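Local coordinates for protein Sodium/sialic acid symporter SiaT (Proteus mirabilis, PDB 5NV9) that couples the uptake of the sialic acid N-acetylneuraminic acid to the inward sodium gradient, carrying two sodium ions with each substrate molecule, at residues I9-A12 against V13-Y17; S293-F296 against V297-Q301; Q300-P303 against S304-P307; I441-I444 against I445-A449; Y461-I464 against G465-V469. All coordinates share one frame; numbering follows the deposited sequence.

Contact 1: I9-A12 against V13-Y17; sequences INYA and VLFGY
The backbone oxygen of Y11 receives the N-H of F15, with Y11 O and F15 N 2.9 Å apart and an N-H...O angle of 160°. This is one i to i+4 rung of an alpha-helix, near the periplasmic start of transmembrane helix 8-29 in a LeuT-fold symporter. The same oxygen is approached by the F15 ring: F15 CD1 lies 3.2 Å from Y11 O, which sits at the ring edge near its plane. With chi1 at -81°, F15 CG is turned away from its own carbonyl carbon and set beside its N, which carries the ring back over the preceding turn. There it runs side by side with Y11, both side chains pointing the same way, and F15 CE1 meets Y11 CD1 at 3.7 Å. L14 joins more loosely, its CD2 lying 4.4 Å from Y11 CD1. The far end of Y11 is fixed outside the helix, since its hydroxyl is hydrogen-bonded to the backbone oxygen of M151. N10 is buried and bonded outside this stretch, ND2 to F6 O and OD1 to the backbone N of G327. The next rung but one along, A12 O to G16 N, is also 2.9 Å long, G16 bringing no side chain to the turn. On another side of the helix, V13 CG2 rests 3.5 Å from I9 O, the acceptor of V13 N.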
loop_
_atom_site.group_PDB
_atom_site.type_symbol
_atom_site.label_atom_id
_atom_site.label_comp_id
_atom_site.label_asym_id
_atom_site.label_seq_id
_atom_site.Cartn_x
_atom_site.Cartn_y
_atom_site.Cartn_z
ATOM N N ILE A 9 16.074 8.139 26.065
ATOM C CA ILE A 9 16.144 6.700 25.777
ATOM C C ILE A 9 15.183 6.345 24.614
ATOM O O ILE A 9 15.603 5.691 23.677
ATOM C CB ILE A 9 15.815 5.817 26.983
ATOM C CG1 ILE A 9 16.932 5.884 28.047
ATOM C CG2 ILE A 9 15.731 4.352 26.565
ATOM C CD1 ILE A 9 16.653 5.054 29.286
ATOM N N ASN A 10 13.937 6.781 24.682
ATOM C CA ASN A 10 12.990 6.548 23.581
ATOM C C ASN A 10 13.517 7.100 22.211
ATOM O O ASN A 10 13.517 6.380 21.162
ATOM C CB ASN A 10 11.623 7.145 23.939
ATOM C CG ASN A 10 10.881 6.314 24.949
ATOM O OD1 ASN A 10 11.042 5.123 24.971
ATOM N ND2 ASN A 10 10.054 6.927 25.763
ATOM N N TYR A 11 14.023 8.339 22.234
ATOM C CA TYR A 11 14.692 8.886 21.089
ATOM C C TYR A 11 15.839 8.064 20.570
ATOM O O TYR A 11 16.017 7.969 19.352
ATOM C CB TYR A 11 15.122 10.384 21.304
ATOM C CG TYR A 11 14.052 11.359 20.853
ATOM C CD1 TYR A 11 13.697 11.418 19.528
ATOM C CD2 TYR A 11 13.382 12.186 21.740
ATOM C CE1 TYR A 11 12.708 12.270 19.081
ATOM C CE2 TYR A 11 12.379 13.048 21.304
ATOM C CZ TYR A 11 12.057 13.081 19.964
ATOM O OH TYR A 11 11.078 13.907 19.437
ATOM N N ALA A 12 16.685 7.532 21.457
ATOM C CA ALA A 12 17.867 6.857 21.004
ATOM C C ALA A 12 17.478 5.576 20.278
ATOM O O ALA A 12 18.186 5.145 19.380
ATOM C CB ALA A 12 18.800 6.554 22.175
ATOM N N VAL A 13 16.374 4.946 20.703
ATOM C CA VAL A 13 15.863 3.767 20.016
ATOM C C VAL A 13 15.404 4.154 18.618
ATOM O O VAL A 13 15.757 3.493 17.629
ATOM C CB VAL A 13 14.685 3.146 20.762
ATOM C CG1 VAL A 13 14.081 2.034 19.935
ATOM C CG2 VAL A 13 15.139 2.610 22.102
ATOM N N LEU A 14 14.679 5.258 18.534
ATOM C CA LEU A 14 14.197 5.744 17.245
ATOM C C LEU A 14 15.368 6.048 16.287
ATOM O O LEU A 14 15.336 5.626 15.119
ATOM C CB LEU A 14 13.342 6.985 17.408
ATOM C CG LEU A 14 12.928 7.629 16.064
ATOM C CD1 LEU A 14 12.118 6.632 15.240
ATOM C CD2 LEU A 14 12.134 8.908 16.332
ATOM N N PHE A 15 16.397 6.726 16.789
ATOM C CA PHE A 15 17.544 7.104 15.948
ATOM C C PHE A 15 18.472 5.964 15.622
ATOM O O PHE A 15 19.124 5.976 14.589
ATOM C CB PHE A 15 18.293 8.283 16.544
ATOM C CG PHE A 15 17.650 9.597 16.236
ATOM C CD1 PHE A 15 16.557 10.031 16.942
ATOM C CD2 PHE A 15 18.114 10.374 15.192
ATOM C CE1 PHE A 15 15.956 11.240 16.649
ATOM C CE2 PHE A 15 17.520 11.579 14.887
ATOM C CZ PHE A 15 16.435 12.013 15.618
ATOM N N GLY A 16 18.525 4.963 16.485
ATOM C CA GLY A 16 19.153 3.703 16.124
ATOM C C GLY A 16 18.463 3.014 14.945
ATOM O O GLY A 16 19.128 2.507 14.015
ATOM N N TYR A 17 17.145 2.952 15.004
ATOM C CA TYR A 17 16.366 2.385 13.910
ATOM C C TYR A 17 16.622 3.142 12.577
ATOM O O TYR A 17 16.871 2.547 11.509
ATOM C CB TYR A 17 14.872 2.468 14.207
ATOM C CG TYR A 17 14.018 2.528 12.894
ATOM C CD1 TYR A 17 13.735 1.371 12.175
ATOM C CD2 TYR A 17 13.564 3.708 12.407
ATOM C CE1 TYR A 17 12.972 1.403 11.014
ATOM C CE2 TYR A 17 12.789 3.767 11.222
ATOM C CZ TYR A 17 12.517 2.612 10.516
ATOM O OH TYR A 17 11.778 2.634 9.354
#

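Contact 2: S293-F296 against V297-Q301; sequences SALF and VYYQQ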
loop_
_atom_site.group_PDB
_atom_site.type_symbol
_atom_site.label_atom_id
_atom_site.label_comp_id
_atom_site.label_asym_id
_atom_site.label_seq_id
_atom_site.Cartn_x
_atom_site.Cartn_y
_atom_site.Cartn_z
ATOM N N SER A 293 -10.051 -3.303 19.741
ATOM C CA SER A 293 -10.928 -3.899 20.721
ATOM C C SER A 293 -10.386 -3.863 22.163
ATOM O O SER A 293 -11.120 -3.560 23.139
ATOM C CB SER A 293 -11.224 -5.334 20.273
ATOM O OG SER A 293 -11.920 -5.313 19.047
ATOM N N ALA A 294 -9.099 -4.176 22.298
ATOM C CA ALA A 294 -8.404 -4.052 23.600
ATOM C C ALA A 294 -8.433 -2.678 24.163
ATOM O O ALA A 294 -8.683 -2.527 25.365
ATOM C CB ALA A 294 -6.978 -4.569 23.534
ATOM N N LEU A 295 -8.195 -1.659 23.326
ATOM C CA LEU A 295 -8.146 -0.294 23.806
ATOM C C LEU A 295 -9.492 0.188 24.243
ATOM O O LEU A 295 -9.570 1.029 25.140
ATOM C CB LEU A 295 -7.621 0.666 22.741
ATOM C CG LEU A 295 -6.109 0.579 22.442
ATOM C CD1 LEU A 295 -5.739 1.384 21.263
ATOM C CD2 LEU A 295 -5.263 0.998 23.606
ATOM N N PHE A 296 -10.532 -0.276 23.522
ATOM C CA PHE A 296 -11.906 0.014 23.835
ATOM C C PHE A 296 -12.235 -0.486 25.245
ATOM O O PHE A 296 -12.815 0.260 26.055
ATOM C CB PHE A 296 -12.820 -0.628 22.800
ATOM C CG PHE A 296 -14.213 -0.769 23.260
ATOM C CD1 PHE A 296 -15.016 0.322 23.337
ATOM C CD2 PHE A 296 -14.696 -1.995 23.612
ATOM C CE1 PHE A 296 -16.320 0.227 23.787
ATOM C CE2 PHE A 296 -16.001 -2.108 24.077
ATOM C CZ PHE A 296 -16.810 -0.998 24.172
ATOM N N VAL A 297 -11.885 -1.750 25.530
ATOM C CA VAL A 297 -12.065 -2.303 26.874
ATOM C C VAL A 297 -11.233 -1.545 27.902
ATOM O O VAL A 297 -11.730 -1.195 28.968
ATOM C CB VAL A 297 -11.818 -3.790 26.923
ATOM C CG1 VAL A 297 -12.035 -4.311 28.329
ATOM C CG2 VAL A 297 -12.757 -4.485 25.965
ATOM N N TYR A 298 -9.982 -1.230 27.571
ATOM C CA TYR A 298 -9.160 -0.543 28.494
ATOM C C TYR A 298 -9.718 0.832 28.857
ATOM O O TYR A 298 -9.726 1.174 30.030
ATOM C CB TYR A 298 -7.716 -0.432 28.009
ATOM C CG TYR A 298 -6.797 0.348 28.937
ATOM C CD1 TYR A 298 -6.223 -0.238 30.079
ATOM C CD2 TYR A 298 -6.493 1.668 28.672
ATOM C CE1 TYR A 298 -5.390 0.492 30.920
ATOM C CE2 TYR A 298 -5.670 2.392 29.501
ATOM C CZ TYR A 298 -5.099 1.811 30.604
ATOM O OH TYR A 298 -4.254 2.620 31.369
ATOM N N TYR A 299 -10.192 1.626 27.895
ATOM C CA TYR A 299 -10.665 2.950 28.263
ATOM C C TYR A 299 -12.108 2.995 28.792
ATOM O O TYR A 299 -12.523 4.024 29.298
ATOM C CB TYR A 299 -10.416 3.955 27.110
ATOM C CG TYR A 299 -8.957 4.279 26.973
ATOM C CD1 TYR A 299 -8.308 5.127 27.893
ATOM C CD2 TYR A 299 -8.215 3.771 25.932
ATOM C CE1 TYR A 299 -6.948 5.422 27.782
ATOM C CE2 TYR A 299 -6.876 4.088 25.776
ATOM C CZ TYR A 299 -6.214 4.902 26.708
ATOM O OH TYR A 299 -4.846 5.151 26.557
ATOM N N GLN A 300 -12.866 1.899 28.666
ATOM C CA GLN A 300 -14.101 1.695 29.385
ATOM C C GLN A 300 -13.828 1.374 30.863
ATOM O O GLN A 300 -14.632 1.698 31.695
ATOM C CB GLN A 300 -14.872 0.529 28.802
ATOM C CG GLN A 300 -15.499 0.820 27.448
ATOM C CD GLN A 300 -16.609 1.846 27.540
ATOM O OE1 GLN A 300 -16.453 2.965 27.134
ATOM N NE2 GLN A 300 -17.718 1.451 28.080
ATOM N N GLN A 301 -12.723 0.681 31.158
ATOM C CA GLN A 301 -12.282 0.430 32.538
ATOM C C GLN A 301 -11.608 1.599 33.138
ATOM O O GLN A 301 -11.469 1.655 34.335
ATOM C CB GLN A 301 -11.330 -0.740 32.614
ATOM C CG GLN A 301 -12.026 -2.061 32.425
ATOM C CD GLN A 301 -11.080 -3.189 32.599
ATOM O OE1 GLN A 301 -9.869 -2.993 32.767
ATOM N NE2 GLN A 301 -11.596 -4.375 32.560
HETATM O O HOH W 1 -13.577 2.947 25.452
#
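The F296 ring and the Q300 side chain meet one turn apart on an alpha-helix, the periplasmic end of helix 267-301, in a CH-pi contact with the amide plane of Q300 only 8° from the ring plane. Q300 CG is the atom over the ring face, 4.1 Å from the F296 centroid and displaced toward the rim. F296 presents that face because its CG stands opposite the backbone N (chi1 161°), while the Q300 chain, bent at chi2 (-67°), holds its amide almost parallel to the ring, above its plane and displaced past the rim, Q300 CD being 4.1 Å from F296 CE1. The ring also takes part in a cation-pi interaction with K220. A water reinforces the pairing: it donates to F296 O at 2.9 Å and, weakly, to Q300 OE1.

L295 and Y299 form a second i to i+4 pair, but here the side chains run side by side in the same direction. L295 CD2 touches Y299 CE2 at 4.1 Å, while the neighbouring ring atom, Y299 CD2, lies 3.2 Å from L295 O. The Y299 ring is in turn roofed by its neighbour: Y298 CD2 stands 3.6 Å above the plane, over the ring centre. Y298 also packs edge-to-face with F319 of helix 315-323, against which L295 and Y299 rest as well, so these residues join the end of helix 267-301 to helix 315-323 on the periplasmic side.

Around the helix, V297 CG2 lies between the adjacent F296 ring (F296 CD2 at 3.9 Å) and S293 O of the turn before, 3.4 Å away.

Contact 3: Q300-P303 against S304-P307; sequences QQNP and SLLP
Two backbone bonds join N302 and P303 to the residues that follow them, each spanning three residues. The firmer one runs from L305 N to N302 O at 3.1 Å. Its N-H...O angle is 161°, yet the donor stands 41° out of the N302 carbonyl plane, so it does not lie on a lone pair. The second, L306 N to P303 O, is weak at 3.5 Å.

The i to i+3 spacing is that of a 3-10 turn, and this one lies near the end of helix 267-301 on the periplasmic side. N302 precedes the turn, and its backbone, with a phi of -134° and a positive psi, is neither helical nor extended. P303 then resumes a helical conformation at the head of the turn, where its lack of an N-H costs no bond within it.

The apolar contact is carried by N302 and L305, whose side chains lie side by side and point the same way. It is the methylene of N302 that touches, its CB being 3.7 Å from L305 CD1 and 3.9 Å from L305 CG. The root of the leucine also leans on the backbone, with L305 CB 3.4 Å from N302 O.

The polar end of N302 reaches back instead of across: N302 ND2 is hydrogen-bonded to the backbone oxygen of Y298, one turn earlier. Beyond the turn, L306 packs on I315 and L318 of helix 315-323.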
loop_
_atom_site.group_PDB
_atom_site.type_symbol
_atom_site.label_atom_id
_atom_site.label_comp_id
_atom_site.label_asym_id
_atom_site.label_seq_id
_atom_site.Cartn_x
_atom_site.Cartn_y
_atom_site.Cartn_z
ATOM N N GLN A 300 -12.866 1.899 28.666
ATOM C CA GLN A 300 -14.101 1.695 29.385
ATOM C C GLN A 300 -13.828 1.374 30.863
ATOM O O GLN A 300 -14.632 1.698 31.695
ATOM C CB GLN A 300 -14.872 0.529 28.802
ATOM C CG GLN A 300 -15.499 0.820 27.448
ATOM C CD GLN A 300 -16.609 1.846 27.540
ATOM O OE1 GLN A 300 -16.453 2.965 27.134
ATOM N NE2 GLN A 300 -17.718 1.451 28.080
ATOM N N GLN A 301 -12.723 0.681 31.158
ATOM C CA GLN A 301 -12.282 0.430 32.538
ATOM C C GLN A 301 -11.608 1.599 33.138
ATOM O O GLN A 301 -11.469 1.655 34.335
ATOM C CB GLN A 301 -11.330 -0.740 32.614
ATOM C CG GLN A 301 -12.026 -2.061 32.425
ATOM C CD GLN A 301 -11.080 -3.189 32.599
ATOM O OE1 GLN A 301 -9.869 -2.993 32.767
ATOM N NE2 GLN A 301 -11.596 -4.375 32.560
ATOM N N ASN A 302 -11.154 2.533 32.324
ATOM C CA ASN A 302 -10.444 3.717 32.831
ATOM C C ASN A 302 -10.942 4.978 32.199
ATOM O O ASN A 302 -10.169 5.677 31.523
ATOM C CB ASN A 302 -8.982 3.573 32.531
ATOM C CG ASN A 302 -8.381 2.370 33.217
ATOM O OD1 ASN A 302 -8.071 2.446 34.410
ATOM N ND2 ASN A 302 -8.220 1.270 32.503
ATOM N N PRO A 303 -12.212 5.312 32.447
ATOM C CA PRO A 303 -12.875 6.392 31.724
ATOM C C PRO A 303 -12.179 7.753 31.847
ATOM O O PRO A 303 -12.195 8.527 30.884
ATOM C CB PRO A 303 -14.263 6.399 32.313
ATOM C CG PRO A 303 -14.070 5.889 33.698
ATOM C CD PRO A 303 -13.027 4.834 33.573
ATOM N N SER A 304 -11.487 8.018 32.950
ATOM C CA SER A 304 -10.978 9.373 33.139
ATOM C C SER A 304 -9.677 9.614 32.400
ATOM O O SER A 304 -9.198 10.746 32.331
ATOM C CB SER A 304 -10.802 9.660 34.619
ATOM O OG SER A 304 -9.579 9.120 35.069
ATOM N N LEU A 305 -9.093 8.556 31.850
ATOM C CA LEU A 305 -7.871 8.686 31.101
ATOM C C LEU A 305 -8.045 9.311 29.724
ATOM O O LEU A 305 -7.043 9.691 29.101
ATOM C CB LEU A 305 -7.193 7.331 30.968
ATOM C CG LEU A 305 -6.646 6.716 32.246
ATOM C CD1 LEU A 305 -5.886 5.442 31.914
ATOM C CD2 LEU A 305 -5.738 7.665 33.012
ATOM N N LEU A 306 -9.277 9.431 29.231
ATOM C CA LEU A 306 -9.528 10.161 27.991
ATOM C C LEU A 306 -10.075 11.546 28.251
ATOM O O LEU A 306 -11.073 11.691 28.917
ATOM C CB LEU A 306 -10.564 9.457 27.111
ATOM C CG LEU A 306 -10.206 8.123 26.525
ATOM C CD1 LEU A 306 -11.338 7.714 25.624
ATOM C CD2 LEU A 306 -8.878 8.172 25.765
ATOM N N PRO A 307 -9.471 12.561 27.643
ATOM C CA PRO A 307 -10.136 13.863 27.660
ATOM C C PRO A 307 -11.443 13.818 26.874
ATOM O O PRO A 307 -11.491 13.165 25.837
ATOM C CB PRO A 307 -9.140 14.787 26.959
ATOM C CG PRO A 307 -7.972 13.951 26.554
ATOM C CD PRO A 307 -8.278 12.511 26.789
#

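Contact 4: I441-I444 against I445-A449; sequences IVSI and IAVLA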
loop_
_atom_site.group_PDB
_atom_site.type_symbol
_atom_site.label_atom_id
_atom_site.label_comp_id
_atom_site.label_asym_id
_atom_site.label_seq_id
_atom_site.Cartn_x
_atom_site.Cartn_y
_atom_site.Cartn_z
ATOM N N ILE A 441 -12.758 4.989 -21.585
ATOM C CA ILE A 441 -13.583 6.181 -21.676
ATOM C C ILE A 441 -14.871 6.011 -20.871
ATOM O O ILE A 441 -15.231 6.891 -20.067
ATOM C CB ILE A 441 -13.858 6.512 -23.146
ATOM C CG1 ILE A 441 -12.576 7.073 -23.760
ATOM C CG2 ILE A 441 -15.025 7.462 -23.290
ATOM C CD1 ILE A 441 -12.525 6.982 -25.251
ATOM N N VAL A 442 -15.528 4.875 -21.093
ATOM C CA VAL A 442 -16.734 4.476 -20.361
ATOM C C VAL A 442 -16.506 4.421 -18.847
ATOM O O VAL A 442 -17.313 4.980 -18.063
ATOM C CB VAL A 442 -17.195 3.090 -20.800
ATOM C CG1 VAL A 442 -18.266 2.565 -19.831
ATOM C CG2 VAL A 442 -17.773 3.174 -22.220
ATOM N N SER A 443 -15.415 3.748 -18.469
ATOM C CA SER A 443 -14.965 3.658 -17.072
ATOM C C SER A 443 -14.823 5.042 -16.445
ATOM O O SER A 443 -15.381 5.298 -15.380
ATOM C CB SER A 443 -13.632 2.908 -16.988
ATOM O OG SER A 443 -13.401 2.512 -15.650
ATOM N N ILE A 444 -14.140 5.963 -17.120
ATOM C CA ILE A 444 -13.870 7.259 -16.522
ATOM C C ILE A 444 -15.144 8.034 -16.218
ATOM O O ILE A 444 -15.309 8.606 -15.131
ATOM C CB ILE A 444 -12.905 8.091 -17.370
ATOM C CG1 ILE A 444 -11.464 7.554 -17.185
ATOM C CG2 ILE A 444 -12.990 9.572 -17.007
ATOM C CD1 ILE A 444 -10.526 8.123 -18.225
ATOM N N ILE A 445 -16.044 8.029 -17.190
ATOM C CA ILE A 445 -17.300 8.679 -17.066
ATOM C C ILE A 445 -18.151 8.074 -15.946
ATOM O O ILE A 445 -18.886 8.795 -15.215
ATOM C CB ILE A 445 -18.063 8.571 -18.412
ATOM C CG1 ILE A 445 -17.439 9.466 -19.468
ATOM C CG2 ILE A 445 -19.502 8.954 -18.226
ATOM C CD1 ILE A 445 -18.040 9.285 -20.861
ATOM N N ALA A 446 -18.111 6.751 -15.849
ATOM C CA ALA A 446 -18.920 6.062 -14.893
ATOM C C ALA A 446 -18.442 6.358 -13.481
ATOM O O ALA A 446 -19.288 6.587 -12.609
ATOM C CB ALA A 446 -18.906 4.561 -15.141
ATOM N N VAL A 447 -17.120 6.355 -13.282
ATOM C CA VAL A 447 -16.558 6.636 -11.967
ATOM C C VAL A 447 -16.765 8.085 -11.552
ATOM O O VAL A 447 -17.026 8.327 -10.364
ATOM C CB VAL A 447 -15.059 6.207 -11.775
ATOM C CG1 VAL A 447 -14.908 4.757 -12.170
ATOM C CG2 VAL A 447 -14.063 7.050 -12.566
ATOM N N LEU A 448 -16.651 9.034 -12.482
ATOM C CA LEU A 448 -16.865 10.456 -12.131
ATOM C C LEU A 448 -18.350 10.632 -11.753
ATOM O O LEU A 448 -18.668 11.310 -10.769
ATOM C CB LEU A 448 -16.530 11.417 -13.288
ATOM C CG LEU A 448 -15.100 11.475 -13.779
ATOM C CD1 LEU A 448 -15.082 12.198 -15.132
ATOM C CD2 LEU A 448 -14.216 12.140 -12.708
ATOM N N ALA A 449 -19.255 10.033 -12.544
ATOM C CA ALA A 449 -20.700 9.971 -12.148
ATOM C C ALA A 449 -20.915 9.420 -10.716
ATOM O O ALA A 449 -21.667 10.041 -9.912
ATOM C CB ALA A 449 -21.493 9.149 -13.139
#
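S443 O accepts the N-H of V447 at 2.9 Å in a bond that is straight at both ends: the N-H...O angle is 165°, and the donor sits nearly along the C=O axis. V442 O and A446 N are also 2.9 Å apart, but that N-H is bent to 148°. I444 O binds L448 N at 3.0 Å and also has V447 CG2 and L448 CG close to it. In V447, chi1 of -52° puts CG1 opposite the carbonyl carbon and CG2 between N and the carbonyl carbon; CG1 lies near S443 O and CG2 3.2 Å from I444 O. These i to i+4 bonds belong to transmembrane alpha-helix 433-452. The hydroxyl of S443 is taken by the backbone oxygen of G465 on the next helix, 459-475, on which A446 also packs through I464 and S468. Away from that helix, I444 and L448 stand side by side, I444 CG2 meeting L448 CD1 at 3.8 Å, and I444 also rests on M414. On the surface, I441 CG2 and I445 CD1 touch more loosely at 4.3 Å, and I441 is in contact with a bound dodecyl-maltoside detergent molecule.

Contact 5: Y461-I464 against G465-V469; sequences YGVI and GSMSV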
loop_
_atom_site.group_PDB
_atom_site.type_symbol
_atom_site.label_atom_id
_atom_site.label_comp_id
_atom_site.label_asym_id
_atom_site.label_seq_id
_atom_site.Cartn_x
_atom_site.Cartn_y
_atom_site.Cartn_z
ATOM N N TYR A 461 -16.574 2.496 -6.124
ATOM C CA TYR A 461 -15.816 3.189 -7.136
ATOM C C TYR A 461 -14.908 2.236 -7.912
ATOM O O TYR A 461 -14.863 2.321 -9.141
ATOM C CB TYR A 461 -14.978 4.341 -6.588
ATOM C CG TYR A 461 -15.714 5.427 -5.813
ATOM C CD1 TYR A 461 -17.065 5.615 -5.923
ATOM C CD2 TYR A 461 -15.018 6.279 -4.994
ATOM C CE1 TYR A 461 -17.718 6.608 -5.216
ATOM C CE2 TYR A 461 -15.668 7.249 -4.252
ATOM C CZ TYR A 461 -17.009 7.399 -4.391
ATOM O OH TYR A 461 -17.659 8.332 -3.695
ATOM N N GLY A 462 -14.236 1.327 -7.206
ATOM C CA GLY A 462 -13.299 0.381 -7.834
ATOM C C GLY A 462 -13.994 -0.643 -8.714
ATOM O O GLY A 462 -13.535 -0.921 -9.818
ATOM N N VAL A 463 -15.110 -1.183 -8.225
ATOM C CA VAL A 463 -15.889 -2.219 -8.899
ATOM C C VAL A 463 -16.451 -1.649 -10.235
ATOM O O VAL A 463 -16.363 -2.262 -11.298
ATOM C CB VAL A 463 -17.109 -2.666 -8.014
ATOM C CG1 VAL A 463 -17.759 -3.908 -8.614
ATOM C CG2 VAL A 463 -16.687 -2.957 -6.576
ATOM N N ILE A 464 -16.989 -0.428 -10.146
ATOM C CA ILE A 464 -17.608 0.280 -11.273
ATOM C C ILE A 464 -16.531 0.534 -12.311
ATOM O O ILE A 464 -16.729 0.274 -13.486
ATOM C CB ILE A 464 -18.277 1.615 -10.811
ATOM C CG1 ILE A 464 -19.684 1.307 -10.215
ATOM C CG2 ILE A 464 -18.407 2.619 -11.953
ATOM C CD1 ILE A 464 -20.303 2.390 -9.369
ATOM N N GLY A 465 -15.417 1.087 -11.860
ATOM C CA GLY A 465 -14.310 1.378 -12.734
ATOM C C GLY A 465 -13.814 0.125 -13.438
ATOM O O GLY A 465 -13.675 0.106 -14.657
ATOM N N SER A 466 -13.570 -0.923 -12.666
ATOM C CA SER A 466 -13.088 -2.181 -13.220
ATOM C C SER A 466 -14.071 -2.802 -14.182
ATOM O O SER A 466 -13.709 -3.121 -15.308
ATOM C CB SER A 466 -12.758 -3.185 -12.104
ATOM O OG SER A 466 -11.507 -2.831 -11.526
HETATM N N MSE A 467 -15.293 -3.009 -13.716
HETATM C CA MSE A 467 -16.291 -3.754 -14.516
HETATM C C MSE A 467 -16.731 -2.984 -15.772
HETATM O O MSE A 467 -17.162 -3.594 -16.742
HETATM C CB MSE A 467 -17.454 -4.197 -13.656
HETATM C CG MSE A 467 -17.049 -5.261 -12.641
HETATM SE SE MSE A 467 -16.110 -6.803 -13.483
HETATM C CE MSE A 467 -17.487 -7.202 -14.835
ATOM N N SER A 468 -16.608 -1.650 -15.762
ATOM C CA SER A 468 -16.912 -0.830 -16.918
ATOM C C SER A 468 -15.912 -1.106 -18.079
ATOM O O SER A 468 -16.280 -1.174 -19.256
ATOM C CB SER A 468 -16.828 0.661 -16.574
ATOM O OG SER A 468 -17.948 1.166 -15.865
ATOM N N VAL A 469 -14.617 -1.217 -17.750
ATOM C CA VAL A 469 -13.619 -1.562 -18.725
ATOM C C VAL A 469 -13.909 -2.976 -19.278
ATOM O O VAL A 469 -13.903 -3.195 -20.513
ATOM C CB VAL A 469 -12.162 -1.429 -18.149
ATOM C CG1 VAL A 469 -11.153 -1.841 -19.197
ATOM C CG2 VAL A 469 -11.848 0.009 -17.779
#
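The flat carbonyl group of I464 is gripped by S468 from opposite faces of its plane: the backbone N-H comes from one face and the hydroxyl from the other. S468 OG donates to I464 O at 2.8 Å, tilted 35° from the plane, while S468 N lies 3.0 Å from I464 O. The hydroxyl gets there because chi1 of -78° sets OG opposite the carbonyl carbon of S468, back toward the preceding turn. This is the serine-to-i-4-carbonyl bond of an alpha-helix, here transmembrane helix 459-475. One residue earlier, M467 N binds V463 O at 2.7 Å. M467 is a selenomethionine; its CG meets V463 CG1 at 4.3 Å before the chain bends at chi2 and chi3 and leads off, and both residues pack on F245 of helix 236-253. G465 N bonds to Y461 O at 3.0 Å, and the absence of a side chain at this buried glycine is consistent with its close approach to helix 433-452. The hydroxyl of S466 is hydrogen-bonded to G416 O. Serine hydroxyls in this helix thus find backbone carbonyls as acceptors, S468 within its own helix and S466 on a neighbouring segment, which gives both hydroxyls an acceptor inside the membrane-spanning region.

How the contacts relate
The five contacts form two touching pairs and one outlier. Contacts 2 and 3 share Q300 and Q301, their centres 9 Å apart, and L305 packs against Y298 and Y299, with Y299 CE1 3.7 Å from L305 CB. Contacts 4 and 5, also 9 Å apart between centres, join successive helices: S443 CB lies 3.5 Å from V469 CG2, and V447 CG1 packs on G465 CA at 3.5 Å. Contact 1 lies across the chain's centre from that pair, about 48 Å from contact 4 between centres. Its L14 side chain is about 12 Å from that of the sodium ligand A339, and G462 of contact 5 is about 12 Å from the bound sialic acid.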